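PDB 3FBU: acetyltransferase, GNAT family from Bacillus anthracis str. Sterne, which probably transfers an acetyl group from acetyl-coenzyme A to an acceptor, probably an amine, and binds coenzyme A. Local coordinates for residues A[6-11]-A[100-105]; A[56-61]-A[70-75]; A[84-89]-A[120-125]; A[134-139]-A[160-165]. All coordinates share one frame; numbering follows the deposited sequence.

Overall arrangement
All four contacts lie on one mixed sheet of the GNAT fold and three of them touch coenzyme A. Contact 1 sets helix 99-114 against strand 8-10, and contact 2 pairs the next two strands; their centres are about 10 Å apart and Ile10 CG2 packs on Phe59 CB at 3.6 Å. Contact 2 continues into contact 3 through His72 and Val74, whose N atoms face the O atoms of Val89 and Gly87. Contacts 3 and 4, about 8 Å apart between centres, are joined because strand 119-124 of contact 3 pairs with strand 155-165 of contact 4. Pyrophosphate is held at contact 1, the pantetheine arm at contact 3 and the 3'-phosphate by Lys137 of contact 4, which also packs against Ser101.

Contact 1 of 4, residues A[6-11]-A[100-105]; sequences ERLLIR and ASEAAQ. With COA (coenzyme A), chain C.
Glu102 leaves its helix with CG anti to the backbone N (chi1 175°) and runs extended to the start of strand 8-10. Its CB and CG lie against Leu8 CD2, which comes tip to tip with the acid, and CD stays on the same methyl at 3.8 Å. The carboxylate then splits its work. OE2 takes the backbone N-H of Arg7 on its syn lone pair, an almost straight bond of 2.7 Å (174°). OE1 receives two donors of the Arg7 guanidinium, NE at 2.7 Å on the syn lone pair and NH2 at 2.9 Å nearly along the C-O axis. Carboxylate and guanidinium are nearly coplanar, 16° apart, so this salt bridge is made side-on at the guanidinium edge; a bend at chi3 of Arg7 brings NE round to it. In the GNAT fold this helix, 99-114, carries the pyrophosphate site at its N-terminal end: Ala100 N bonds to O4A of coenzyme A, while Ser101 gives both N and OG to O2A. Next to Glu102, Ala103 CB meets Leu8 CD1 at 3.9 Å and Ile10 CD1 at 4.1 Å, both side chains directed from the strand to the helix. Arg7 NH2 also bonds to the carbonyl of Lys97.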
# COMPACT_ATOMS: atom_id res chain seq x y z
N GLU A 6 21.62 5.19 10.18
CA GLU A 6 21.98 3.78 10.38
C GLU A 6 22.36 3.04 9.08
O GLU A 6 23.45 2.48 8.98
CB GLU A 6 20.82 3.06 11.08
CG GLU A 6 20.76 3.35 12.58
CD GLU A 6 19.52 2.80 13.29
OE1 GLU A 6 18.58 2.29 12.62
OE2 GLU A 6 19.49 2.88 14.55
N ARG A 7 21.46 3.04 8.10
CA ARG A 7 21.63 2.28 6.86
C ARG A 7 21.87 3.15 5.62
O ARG A 7 22.13 2.63 4.52
CB ARG A 7 20.40 1.43 6.60
CG ARG A 7 20.04 0.44 7.71
CD ARG A 7 18.76 -0.27 7.37
NE ARG A 7 17.64 0.68 7.39
CZ ARG A 7 16.41 0.40 7.01
NH1 ARG A 7 16.08 -0.81 6.56
NH2 ARG A 7 15.48 1.36 7.05
N LEU A 8 21.75 4.47 5.77
CA LEU A 8 21.80 5.38 4.62
C LEU A 8 22.47 6.68 4.97
O LEU A 8 22.61 7.04 6.14
CB LEU A 8 20.38 5.65 4.07
CG LEU A 8 19.33 6.12 5.06
CD1 LEU A 8 19.39 7.64 5.24
CD2 LEU A 8 17.91 5.64 4.65
N LEU A 9 22.87 7.40 3.93
CA LEU A 9 23.36 8.75 4.07
C LEU A 9 22.61 9.65 3.10
O LEU A 9 22.06 9.20 2.11
CB LEU A 9 24.86 8.83 3.81
CG LEU A 9 25.46 8.45 2.46
CD1 LEU A 9 25.33 9.58 1.40
CD2 LEU A 9 26.96 8.11 2.69
N ILE A 10 22.62 10.94 3.43
CA ILE A 10 22.02 11.96 2.57
C ILE A 10 23.14 12.91 2.23
O ILE A 10 23.89 13.35 3.09
CB ILE A 10 20.90 12.73 3.29
CG1 ILE A 10 19.87 11.73 3.84
CG2 ILE A 10 20.24 13.71 2.33
CD1 ILE A 10 18.83 12.34 4.70
N ARG A 11 23.25 13.26 0.95
CA ARG A 11 24.28 14.18 0.52
C ARG A 11 23.68 15.06 -0.59
O ARG A 11 22.51 14.91 -0.94
CB ARG A 11 25.52 13.40 0.03
CG ARG A 11 25.29 12.50 -1.21
CD ARG A 11 26.58 12.08 -1.88
NE ARG A 11 26.42 10.98 -2.84
CZ ARG A 11 25.87 11.11 -4.06
NH1 ARG A 11 25.42 12.26 -4.50
NH2 ARG A 11 25.76 10.04 -4.85
N ALA A 100 12.49 5.77 3.65
CA ALA A 100 11.99 7.16 3.63
C ALA A 100 11.92 7.67 5.05
O ALA A 100 12.36 8.78 5.34
CB ALA A 100 10.66 7.30 2.91
N SER A 101 11.36 6.86 5.96
CA SER A 101 11.21 7.34 7.34
C SER A 101 12.56 7.54 8.01
O SER A 101 12.74 8.53 8.73
CB SER A 101 10.35 6.38 8.16
OG SER A 101 9.10 6.16 7.50
N GLU A 102 13.50 6.65 7.76
CA GLU A 102 14.85 6.78 8.31
C GLU A 102 15.52 8.05 7.81
O GLU A 102 16.08 8.80 8.59
CB GLU A 102 15.71 5.52 8.01
CG GLU A 102 17.15 5.66 8.47
CD GLU A 102 18.01 4.38 8.24
OE1 GLU A 102 17.43 3.30 8.05
OE2 GLU A 102 19.24 4.50 8.21
N ALA A 103 15.42 8.30 6.50
CA ALA A 103 16.04 9.48 5.90
C ALA A 103 15.37 10.76 6.40
O ALA A 103 16.06 11.75 6.71
CB ALA A 103 15.98 9.41 4.39
N ALA A 104 14.04 10.74 6.49
CA ALA A 104 13.27 11.92 6.88
C ALA A 104 13.48 12.22 8.34
O ALA A 104 13.63 13.37 8.70
CB ALA A 104 11.78 11.75 6.57
N GLN A 105 13.56 11.18 9.19
CA GLN A 105 13.87 11.36 10.62
C GLN A 105 15.22 12.06 10.80
O GLN A 105 15.36 13.03 11.56
CB GLN A 105 13.84 10.01 11.37
CG GLN A 105 14.01 10.08 12.91
CD GLN A 105 13.79 8.73 13.60
OE1 GLN A 105 13.42 7.72 12.96
NE2 GLN A 105 14.03 8.69 14.93
N1A COA C . -1.56 1.38 2.63
C2A COA C . -1.28 1.60 3.96
N3A COA C . 0.02 1.73 4.38
C4A COA C . 1.02 1.64 3.46
C5A COA C . 0.76 1.43 2.12
C6A COA C . -0.56 1.31 1.69
N6A COA C . -0.86 1.14 0.40
N7A COA C . 1.93 1.39 1.48
C8A COA C . 2.93 1.57 2.37
N9A COA C . 2.37 1.72 3.61
C1B COA C . 3.02 2.07 4.88
C2B COA C . 4.13 1.10 5.29
O2B COA C . 3.61 -0.05 5.95
C3B COA C . 4.94 2.00 6.19
O3B COA C . 4.37 2.06 7.48
P3B COA C . 4.80 1.09 8.70
O7A COA C . 4.27 1.60 10.00
O8A COA C . 4.27 -0.29 8.38
O9A COA C . 6.31 1.09 8.73
C4B COA C . 4.83 3.38 5.51
O4B COA C . 3.65 3.35 4.77
C5B COA C . 5.99 3.68 4.57
O5B COA C . 7.14 3.87 5.37
P1A COA C . 8.61 3.73 4.75
O1A COA C . 8.92 2.26 4.53
O2A COA C . 9.58 4.43 5.62
O3A COA C . 8.44 4.54 3.37
P2A COA C . 9.06 4.13 1.94
O4A COA C . 10.56 3.95 2.08
O5A COA C . 8.30 2.92 1.39
O6A COA C . 8.71 5.46 1.08
CBP COA C . 7.30 7.07 0.01
CCP COA C . 7.48 6.15 1.23
CDP COA C . 8.59 7.91 -0.06
CEP COA C . 6.05 7.88 0.33
CAP COA C . 7.11 6.21 -1.26
OAP COA C . 5.89 5.49 -1.22
C9P COA C . 7.07 7.03 -2.52
O9P COA C . 8.23 7.49 -3.07
N8P COA C . 5.89 7.39 -3.04
C7P COA C . 5.81 8.03 -4.35
C6P COA C . 6.21 9.50 -4.33
C5P COA C . 5.31 10.32 -3.41
O5P COA C . 4.06 10.30 -3.51
N4P COA C . 5.94 11.07 -2.54
C3P COA C . 5.21 11.82 -1.50
C2P COA C . 4.62 13.13 -1.97
S1P COA C . 3.92 14.06 -0.58

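Contact 2 of 4, residues A[56-61]-A[70-75]; sequences AKNFPV and VGHIVF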
# COMPACT_ATOMS: atom_id res chain seq x y z
N ALA A 56 20.50 24.06 -3.72
CA ALA A 56 20.00 22.70 -3.48
C ALA A 56 18.73 22.70 -2.61
O ALA A 56 18.76 23.24 -1.49
CB ALA A 56 21.09 21.85 -2.84
N LYS A 57 17.66 22.09 -3.11
CA LYS A 57 16.44 21.84 -2.33
C LYS A 57 16.01 20.36 -2.28
O LYS A 57 14.96 20.02 -1.71
CB LYS A 57 15.31 22.67 -2.89
CG LYS A 57 15.61 24.17 -2.83
CD LYS A 57 14.49 24.97 -3.42
CE LYS A 57 14.74 26.46 -3.26
NZ LYS A 57 16.20 26.84 -3.36
N ASN A 58 16.79 19.50 -2.92
CA ASN A 58 16.53 18.09 -3.04
C ASN A 58 17.87 17.38 -2.85
O ASN A 58 18.91 17.88 -3.34
CB ASN A 58 15.87 17.75 -4.40
CG ASN A 58 14.51 18.40 -4.58
OD1 ASN A 58 13.49 17.78 -4.29
ND2 ASN A 58 14.48 19.67 -5.05
N PHE A 59 17.85 16.26 -2.14
CA PHE A 59 19.08 15.60 -1.69
C PHE A 59 18.96 14.09 -1.80
O PHE A 59 18.08 13.51 -1.21
CB PHE A 59 19.39 16.01 -0.24
CG PHE A 59 19.39 17.50 -0.02
CD1 PHE A 59 20.56 18.24 -0.18
CD2 PHE A 59 18.23 18.17 0.31
CE1 PHE A 59 20.56 19.60 0.02
CE2 PHE A 59 18.22 19.54 0.50
CZ PHE A 59 19.39 20.25 0.36
N PRO A 60 19.87 13.45 -2.58
CA PRO A 60 19.78 12.01 -2.75
C PRO A 60 20.05 11.26 -1.46
O PRO A 60 20.83 11.72 -0.63
CB PRO A 60 20.88 11.72 -3.80
CG PRO A 60 21.81 12.86 -3.69
CD PRO A 60 20.97 14.03 -3.36
N VAL A 61 19.42 10.09 -1.36
CA VAL A 61 19.51 9.19 -0.25
C VAL A 61 20.26 7.96 -0.80
O VAL A 61 19.83 7.32 -1.76
CB VAL A 61 18.11 8.81 0.29
CG1 VAL A 61 18.23 7.79 1.41
CG2 VAL A 61 17.33 10.06 0.78
N VAL A 70 18.60 5.38 -3.73
CA VAL A 70 17.29 4.79 -3.62
C VAL A 70 16.17 5.83 -3.62
O VAL A 70 15.00 5.48 -3.69
CB VAL A 70 17.21 3.90 -2.36
CG1 VAL A 70 18.23 2.75 -2.49
CG2 VAL A 70 17.44 4.70 -1.06
N GLY A 71 16.53 7.10 -3.55
CA GLY A 71 15.51 8.15 -3.58
C GLY A 71 16.11 9.49 -3.25
O GLY A 71 17.32 9.66 -3.21
N HIS A 72 15.24 10.48 -3.07
CA HIS A 72 15.68 11.77 -2.59
C HIS A 72 14.72 12.38 -1.56
O HIS A 72 13.51 12.08 -1.51
CB HIS A 72 16.00 12.73 -3.76
CG HIS A 72 14.80 13.22 -4.52
ND1 HIS A 72 14.36 12.61 -5.68
CD2 HIS A 72 13.96 14.28 -4.31
CE1 HIS A 72 13.30 13.26 -6.14
NE2 HIS A 72 13.03 14.26 -5.33
N ILE A 73 15.31 13.20 -0.71
CA ILE A 73 14.59 14.02 0.26
C ILE A 73 14.46 15.44 -0.28
O ILE A 73 15.45 16.04 -0.77
CB ILE A 73 15.34 14.04 1.63
CG1 ILE A 73 15.19 12.68 2.36
CG2 ILE A 73 14.86 15.22 2.49
CD1 ILE A 73 13.79 12.35 2.90
N VAL A 74 13.24 15.96 -0.17
CA VAL A 74 12.93 17.34 -0.46
C VAL A 74 13.06 18.11 0.86
O VAL A 74 12.47 17.72 1.86
CB VAL A 74 11.52 17.48 -1.03
CG1 VAL A 74 11.25 18.90 -1.48
CG2 VAL A 74 11.29 16.51 -2.22
N PHE A 75 13.87 19.16 0.88
CA PHE A 75 14.05 19.96 2.11
C PHE A 75 14.45 21.40 1.77
O PHE A 75 15.54 21.63 1.28
CB PHE A 75 15.05 19.29 3.04
CG PHE A 75 15.03 19.80 4.46
CD1 PHE A 75 13.88 19.76 5.22
CD2 PHE A 75 16.18 20.33 5.01
CE1 PHE A 75 13.87 20.20 6.53
CE2 PHE A 75 16.17 20.78 6.34
CZ PHE A 75 15.01 20.72 7.07
O HOH W 1 17.27 23.54 0.82
O HOH W 2 10.94 16.16 -5.77
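Strands 58-61 and 70-75 run antiparallel, their short axes 4.2 Å apart at closest approach and 150° between directions, with Phe59 and Ile73 as a hydrogen-bonded pair. They are the two arms of a beta hairpin inside the GNAT sheet. Phe59 N gives to Ile73 O at 2.8 Å in the carbonyl plane, and Phe59 O takes Ile73 N from above its own plane; Phe75 N to Lys57 O and Val61 N to Gly71 O extend the ladder. On the face turned to helix 99-114, Val61 CG2 crosses obliquely onto Ile73 CG1 at 3.7 Å. The Phe59 ring puts CE2 against Phe75 CB at 4.1 Å, with Phe75 O at the ring edge, in its plane; Phe59 CB packs on Ile10 of strand 8-10. The other face carries Asn58, His72 and Val74. Asn58 lies side by side with His72, amide and imidazole planes 74° apart, and its OD1 rests on Val74 CG2 at 3.3 Å. Asn51 OD1 takes the ND2 of Asn58, and Tyr24 OH is bonded to His72 ND1. A water lies in the plane of the imidazole, 2.9 Å from His72 NE2, and donates a weak bond to Asn58 OD1.

Contact 3 of 4, residues A[84-89]-A[120-125]; sequences YEIGWV and IIATCQ. With COA (coenzyme A), chain C.
The oxygen of one water is the best-held polar atom between the strands, gripped by three bonds: the water donates to Glu85 OE2 at 2.9 Å and to Ile86 O at 2.7 Å, and accepts from Thr123 N at 3.1 Å. It bridges the place where the two strands begin to part. Before it the pairing is regular and parallel, Tyr84 with Ile120 and Glu85 with Ile121: Ile121 N gives to Tyr84 O in the carbonyl plane, and Ile86 N meets Ile121 O nearly along its C=O axis, both at 2.9 Å. Glu85 extends with CG anti to the backbone N (chi1 173°), and its CG lies obliquely across Ile121 CD1 at 3.7 Å. On the face covered by helix 99-114, Ile86 CG2 packs between Ile120 CG2 and Ala122 CB. The strands with that helix form the beta-alpha-beta crossover of the GNAT fold, and their splay opens the V-shaped cleft for the cofactor. Past the water no bond joins the segments; instead Trp88 O takes N4P of the pantetheine at 2.9 Å, and the Trp88 CD1 side of the indole touches the CDP methyl. Across the cleft Thr123 O and Cys124 CB lie near the thiol, S1P. Where the strands part, Trp88 O thus accepts from the pantetheine amide, consistent with an acetyl group on the thiol being presented at this opening.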
# COMPACT_ATOMS: atom_id res chain seq x y z
N TYR A 84 10.74 25.17 7.48
CA TYR A 84 11.08 24.45 6.26
C TYR A 84 9.95 23.47 5.92
O TYR A 84 9.13 23.11 6.78
CB TYR A 84 12.37 23.64 6.44
CG TYR A 84 13.61 24.39 6.09
CD1 TYR A 84 14.59 23.80 5.26
CD2 TYR A 84 13.81 25.68 6.55
CE1 TYR A 84 15.72 24.50 4.91
CE2 TYR A 84 14.96 26.38 6.21
CZ TYR A 84 15.90 25.78 5.40
OH TYR A 84 17.06 26.47 5.05
N GLU A 85 9.96 23.02 4.67
CA GLU A 85 9.08 21.98 4.19
C GLU A 85 9.93 20.76 3.80
O GLU A 85 11.05 20.91 3.23
CB GLU A 85 8.28 22.48 2.99
CG GLU A 85 7.46 21.40 2.31
CD GLU A 85 6.60 21.89 1.15
OE1 GLU A 85 6.73 23.07 0.71
OE2 GLU A 85 5.77 21.06 0.70
N ILE A 86 9.42 19.58 4.12
CA ILE A 86 10.08 18.29 3.84
C ILE A 86 9.15 17.42 2.99
O ILE A 86 7.92 17.49 3.09
CB ILE A 86 10.51 17.57 5.17
CG1 ILE A 86 11.49 16.38 4.93
CG2 ILE A 86 9.26 17.12 5.97
CD1 ILE A 86 12.16 15.85 6.25
N GLY A 87 9.78 16.56 2.19
CA GLY A 87 9.12 15.61 1.34
C GLY A 87 10.11 14.54 0.91
O GLY A 87 11.27 14.56 1.34
N TRP A 88 9.66 13.66 0.02
CA TRP A 88 10.42 12.44 -0.27
C TRP A 88 9.88 11.81 -1.53
O TRP A 88 8.68 11.79 -1.73
CB TRP A 88 10.27 11.45 0.90
CG TRP A 88 8.97 11.57 1.62
CD1 TRP A 88 7.74 11.13 1.22
CD2 TRP A 88 8.77 12.21 2.88
NE1 TRP A 88 6.78 11.45 2.16
CE2 TRP A 88 7.39 12.11 3.19
CE3 TRP A 88 9.62 12.86 3.77
CZ2 TRP A 88 6.85 12.66 4.34
CZ3 TRP A 88 9.08 13.39 4.91
CH2 TRP A 88 7.72 13.28 5.20
N VAL A 89 10.77 11.28 -2.38
CA VAL A 89 10.40 10.51 -3.56
C VAL A 89 11.43 9.38 -3.67
O VAL A 89 12.64 9.64 -3.72
CB VAL A 89 10.43 11.34 -4.86
CG1 VAL A 89 9.93 10.50 -6.06
CG2 VAL A 89 9.62 12.72 -4.69
N ILE A 120 8.99 22.37 10.97
CA ILE A 120 9.09 21.72 9.67
C ILE A 120 7.68 21.18 9.33
O ILE A 120 7.00 20.60 10.20
CB ILE A 120 10.17 20.62 9.63
CG1 ILE A 120 11.58 21.21 9.90
CG2 ILE A 120 10.14 19.89 8.29
CD1 ILE A 120 12.66 20.12 10.22
N ILE A 121 7.26 21.40 8.09
CA ILE A 121 5.93 21.02 7.66
C ILE A 121 6.05 20.10 6.45
O ILE A 121 7.09 20.06 5.77
CB ILE A 121 5.05 22.27 7.32
CG1 ILE A 121 5.51 22.99 6.03
CG2 ILE A 121 5.00 23.24 8.55
CD1 ILE A 121 4.82 22.47 4.72
N ALA A 122 4.95 19.42 6.17
CA ALA A 122 4.82 18.56 5.00
C ALA A 122 3.34 18.50 4.60
O ALA A 122 2.44 18.67 5.44
CB ALA A 122 5.39 17.15 5.24
N THR A 123 3.09 18.24 3.32
CA THR A 123 1.73 18.10 2.84
C THR A 123 1.62 16.86 1.96
O THR A 123 2.63 16.39 1.40
CB THR A 123 1.27 19.30 1.98
OG1 THR A 123 2.10 19.42 0.83
CG2 THR A 123 1.33 20.58 2.78
N CYS A 124 0.41 16.34 1.89
CA CYS A 124 0.12 15.30 0.90
C CYS A 124 -1.37 15.12 0.70
O CYS A 124 -2.19 15.60 1.47
CB CYS A 124 0.76 13.98 1.29
SG CYS A 124 -0.04 13.20 2.65
N GLN A 125 -1.71 14.40 -0.36
CA GLN A 125 -3.10 14.01 -0.60
C GLN A 125 -3.51 12.91 0.38
O GLN A 125 -2.71 12.02 0.67
CB GLN A 125 -3.27 13.51 -2.03
CG GLN A 125 -3.52 14.63 -3.03
CD GLN A 125 -2.37 15.60 -3.10
OE1 GLN A 125 -1.29 15.26 -3.58
NE2 GLN A 125 -2.60 16.83 -2.62
N1A COA C . -1.56 1.38 2.63
C2A COA C . -1.28 1.60 3.96
N3A COA C . 0.02 1.73 4.38
C4A COA C . 1.02 1.64 3.46
C5A COA C . 0.76 1.43 2.12
C6A COA C . -0.56 1.31 1.69
N6A COA C . -0.86 1.14 0.40
N7A COA C . 1.93 1.39 1.48
C8A COA C . 2.93 1.57 2.37
N9A COA C . 2.37 1.72 3.61
C1B COA C . 3.02 2.07 4.88
C2B COA C . 4.13 1.10 5.29
O2B COA C . 3.61 -0.05 5.95
C3B COA C . 4.94 2.00 6.19
O3B COA C . 4.37 2.06 7.48
P3B COA C . 4.80 1.09 8.70
O7A COA C . 4.27 1.60 10.00
O8A COA C . 4.27 -0.29 8.38
O9A COA C . 6.31 1.09 8.73
C4B COA C . 4.83 3.38 5.51
O4B COA C . 3.65 3.35 4.77
C5B COA C . 5.99 3.68 4.57
O5B COA C . 7.14 3.87 5.37
P1A COA C . 8.61 3.73 4.75
O1A COA C . 8.92 2.26 4.53
O2A COA C . 9.58 4.43 5.62
O3A COA C . 8.44 4.54 3.37
P2A COA C . 9.06 4.13 1.94
O4A COA C . 10.56 3.95 2.08
O5A COA C . 8.30 2.92 1.39
O6A COA C . 8.71 5.46 1.08
CBP COA C . 7.30 7.07 0.01
CCP COA C . 7.48 6.15 1.23
CDP COA C . 8.59 7.91 -0.06
CEP COA C . 6.05 7.88 0.33
CAP COA C . 7.11 6.21 -1.26
OAP COA C . 5.89 5.49 -1.22
C9P COA C . 7.07 7.03 -2.52
O9P COA C . 8.23 7.49 -3.07
N8P COA C . 5.89 7.39 -3.04
C7P COA C . 5.81 8.03 -4.35
C6P COA C . 6.21 9.50 -4.33
C5P COA C . 5.31 10.32 -3.41
O5P COA C . 4.06 10.30 -3.51
N4P COA C . 5.94 11.07 -2.54
C3P COA C . 5.21 11.82 -1.50
C2P COA C . 4.62 13.13 -1.97
S1P COA C . 3.92 14.06 -0.58
O HOH W 3 5.71 18.31 1.68

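Contact 4 of 4, residues A[134-139]-A[160-165]; sequences VMEKIG and YYYAIL. With COA (coenzyme A), chain C.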
# COMPACT_ATOMS: atom_id res chain seq x y z
N VAL A 134 4.68 8.05 6.64
CA VAL A 134 6.02 8.54 6.96
C VAL A 134 5.93 9.74 7.92
O VAL A 134 6.64 9.82 8.92
CB VAL A 134 6.79 8.91 5.72
CG1 VAL A 134 8.13 9.57 6.12
CG2 VAL A 134 7.02 7.69 4.85
N MET A 135 5.03 10.67 7.61
CA MET A 135 4.89 11.87 8.44
C MET A 135 4.60 11.50 9.89
O MET A 135 5.23 12.03 10.82
CB MET A 135 3.78 12.79 7.89
CG MET A 135 4.09 13.36 6.48
SD MET A 135 2.70 14.26 5.70
CE MET A 135 3.40 14.25 4.06
N GLU A 136 3.69 10.57 10.08
CA GLU A 136 3.31 10.15 11.43
C GLU A 136 4.47 9.43 12.13
O GLU A 136 4.77 9.73 13.29
CB GLU A 136 2.10 9.22 11.34
CG GLU A 136 0.82 9.96 10.87
CD GLU A 136 -0.42 9.10 10.75
OE1 GLU A 136 -0.32 7.85 10.67
OE2 GLU A 136 -1.51 9.73 10.64
N LYS A 137 5.12 8.53 11.42
CA LYS A 137 6.22 7.73 11.98
C LYS A 137 7.36 8.59 12.50
O LYS A 137 8.03 8.24 13.50
CB LYS A 137 6.76 6.77 10.91
CG LYS A 137 5.79 5.66 10.51
CD LYS A 137 6.16 5.01 9.18
CE LYS A 137 7.45 4.14 9.24
NZ LYS A 137 7.54 3.32 10.47
N ILE A 138 7.62 9.71 11.83
CA ILE A 138 8.72 10.56 12.23
C ILE A 138 8.32 11.64 13.25
O ILE A 138 9.14 12.46 13.65
CB ILE A 138 9.45 11.19 10.97
CG1 ILE A 138 8.56 12.20 10.24
CG2 ILE A 138 9.99 10.08 10.05
CD1 ILE A 138 9.16 12.73 8.95
N GLY A 139 7.06 11.63 13.69
CA GLY A 139 6.65 12.45 14.82
C GLY A 139 5.84 13.69 14.46
O GLY A 139 5.53 14.50 15.32
N TYR A 160 -3.65 17.03 3.14
CA TYR A 160 -3.34 17.01 4.58
C TYR A 160 -2.10 17.83 4.82
O TYR A 160 -1.17 17.80 4.02
CB TYR A 160 -3.01 15.61 5.05
CG TYR A 160 -4.16 14.64 5.23
CD1 TYR A 160 -5.42 15.05 5.61
CD2 TYR A 160 -3.93 13.27 5.10
CE1 TYR A 160 -6.45 14.12 5.80
CE2 TYR A 160 -4.92 12.36 5.32
CZ TYR A 160 -6.18 12.78 5.65
OH TYR A 160 -7.16 11.84 5.86
N TYR A 161 -2.07 18.53 5.95
CA TYR A 161 -0.95 19.33 6.35
C TYR A 161 -0.46 18.84 7.72
O TYR A 161 -1.22 18.80 8.69
CB TYR A 161 -1.44 20.76 6.47
CG TYR A 161 -0.42 21.82 6.64
CD1 TYR A 161 -0.13 22.71 5.61
CD2 TYR A 161 0.23 21.99 7.88
CE1 TYR A 161 0.77 23.74 5.82
CE2 TYR A 161 1.12 23.00 8.08
CZ TYR A 161 1.39 23.87 7.04
OH TYR A 161 2.30 24.88 7.29
N TYR A 162 0.80 18.46 7.75
CA TYR A 162 1.48 17.98 8.95
C TYR A 162 2.58 18.93 9.38
O TYR A 162 3.17 19.62 8.54
CB TYR A 162 2.09 16.60 8.68
CG TYR A 162 1.13 15.45 8.74
CD1 TYR A 162 0.23 15.23 7.70
CD2 TYR A 162 1.07 14.60 9.85
CE1 TYR A 162 -0.64 14.19 7.75
CE2 TYR A 162 0.18 13.56 9.89
CZ TYR A 162 -0.68 13.36 8.83
OH TYR A 162 -1.60 12.34 8.80
N ALA A 163 2.89 18.94 10.68
CA ALA A 163 3.94 19.80 11.20
C ALA A 163 4.62 19.17 12.41
O ALA A 163 4.01 18.38 13.16
CB ALA A 163 3.39 21.18 11.58
N ILE A 164 5.87 19.57 12.60
CA ILE A 164 6.61 19.25 13.82
C ILE A 164 7.40 20.45 14.28
O ILE A 164 7.95 21.21 13.46
CB ILE A 164 7.46 17.99 13.63
CG1 ILE A 164 8.07 17.52 14.96
CG2 ILE A 164 8.59 18.21 12.55
CD1 ILE A 164 8.75 16.11 14.86
N LEU A 165 7.43 20.63 15.59
CA LEU A 165 8.10 21.75 16.23
C LEU A 165 9.43 21.34 16.88
O LEU A 165 9.62 20.17 17.21
CB LEU A 165 7.19 22.35 17.28
CG LEU A 165 5.99 23.17 16.77
CD1 LEU A 165 4.95 23.33 17.86
CD2 LEU A 165 6.45 24.52 16.25
N1A COA C . -1.56 1.38 2.63
C2A COA C . -1.28 1.60 3.96
N3A COA C . 0.02 1.73 4.38
C4A COA C . 1.02 1.64 3.46
C5A COA C . 0.76 1.43 2.12
C6A COA C . -0.56 1.31 1.69
N6A COA C . -0.86 1.14 0.40
N7A COA C . 1.93 1.39 1.48
C8A COA C . 2.93 1.57 2.37
N9A COA C . 2.37 1.72 3.61
C1B COA C . 3.02 2.07 4.88
C2B COA C . 4.13 1.10 5.29
O2B COA C . 3.61 -0.05 5.95
C3B COA C . 4.94 2.00 6.19
O3B COA C . 4.37 2.06 7.48
P3B COA C . 4.80 1.09 8.70
O7A COA C . 4.27 1.60 10.00
O8A COA C . 4.27 -0.29 8.38
O9A COA C . 6.31 1.09 8.73
C4B COA C . 4.83 3.38 5.51
O4B COA C . 3.65 3.35 4.77
C5B COA C . 5.99 3.68 4.57
O5B COA C . 7.14 3.87 5.37
P1A COA C . 8.61 3.73 4.75
O1A COA C . 8.92 2.26 4.53
O2A COA C . 9.58 4.43 5.62
O3A COA C . 8.44 4.54 3.37
P2A COA C . 9.06 4.13 1.94
O4A COA C . 10.56 3.95 2.08
O5A COA C . 8.30 2.92 1.39
O6A COA C . 8.71 5.46 1.08
CBP COA C . 7.30 7.07 0.01
CCP COA C . 7.48 6.15 1.23
CDP COA C . 8.59 7.91 -0.06
CEP COA C . 6.05 7.88 0.33
CAP COA C . 7.11 6.21 -1.26
OAP COA C . 5.89 5.49 -1.22
C9P COA C . 7.07 7.03 -2.52
O9P COA C . 8.23 7.49 -3.07
N8P COA C . 5.89 7.39 -3.04
C7P COA C . 5.81 8.03 -4.35
C6P COA C . 6.21 9.50 -4.33
C5P COA C . 5.31 10.32 -3.41
O5P COA C . 4.06 10.30 -3.51
N4P COA C . 5.94 11.07 -2.54
C3P COA C . 5.21 11.82 -1.50
C2P COA C . 4.62 13.13 -1.97
S1P COA C . 3.92 14.06 -0.58
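Met135 lies over the Tyr162 ring: its CB sits above one face, 4.0 Å from the centroid and 21° off the normal, a CH-pi contact. The chain runs extended beyond CG and crosses the tyrosine at about a right angle, which carries SD obliquely to the CG-CD1 side, 3.3 Å from Tyr162 CD1, a Met-aromatic contact. The same methionine also touches Ala122 and Cys124, so it lies in the layer between helix 129-137 and the sheet. One residue on, Glu136 approaches the other end of the ring, CG lying 3.8 Å from Tyr162 CE2. Tyr162 OH donates to Glu136 OE2 at 3.2 Å, meeting it from above the carboxylate plane, 39° out of it. Both ends have stronger partners, Arg133 for Glu136 and Arg142 NE for the hydroxyl. The helix closes at Gly139 in a Schellman motif with positive phi (104°), and Ile164 CD1 rests against Gly139 O at 3.6 Å. This packs a helix of the GNAT fold on strand 155-165 while its other side serves coenzyme A: Lys137 NZ bonds to O9A of the 3'-phosphate at 3.1 Å, and Val134 CG2 lies by the pyrophosphate. The hydroxyl, set between an arginine and a carboxylate, is likely polarised by both, and the neighbouring arginines would be expected to keep Glu136 ionised.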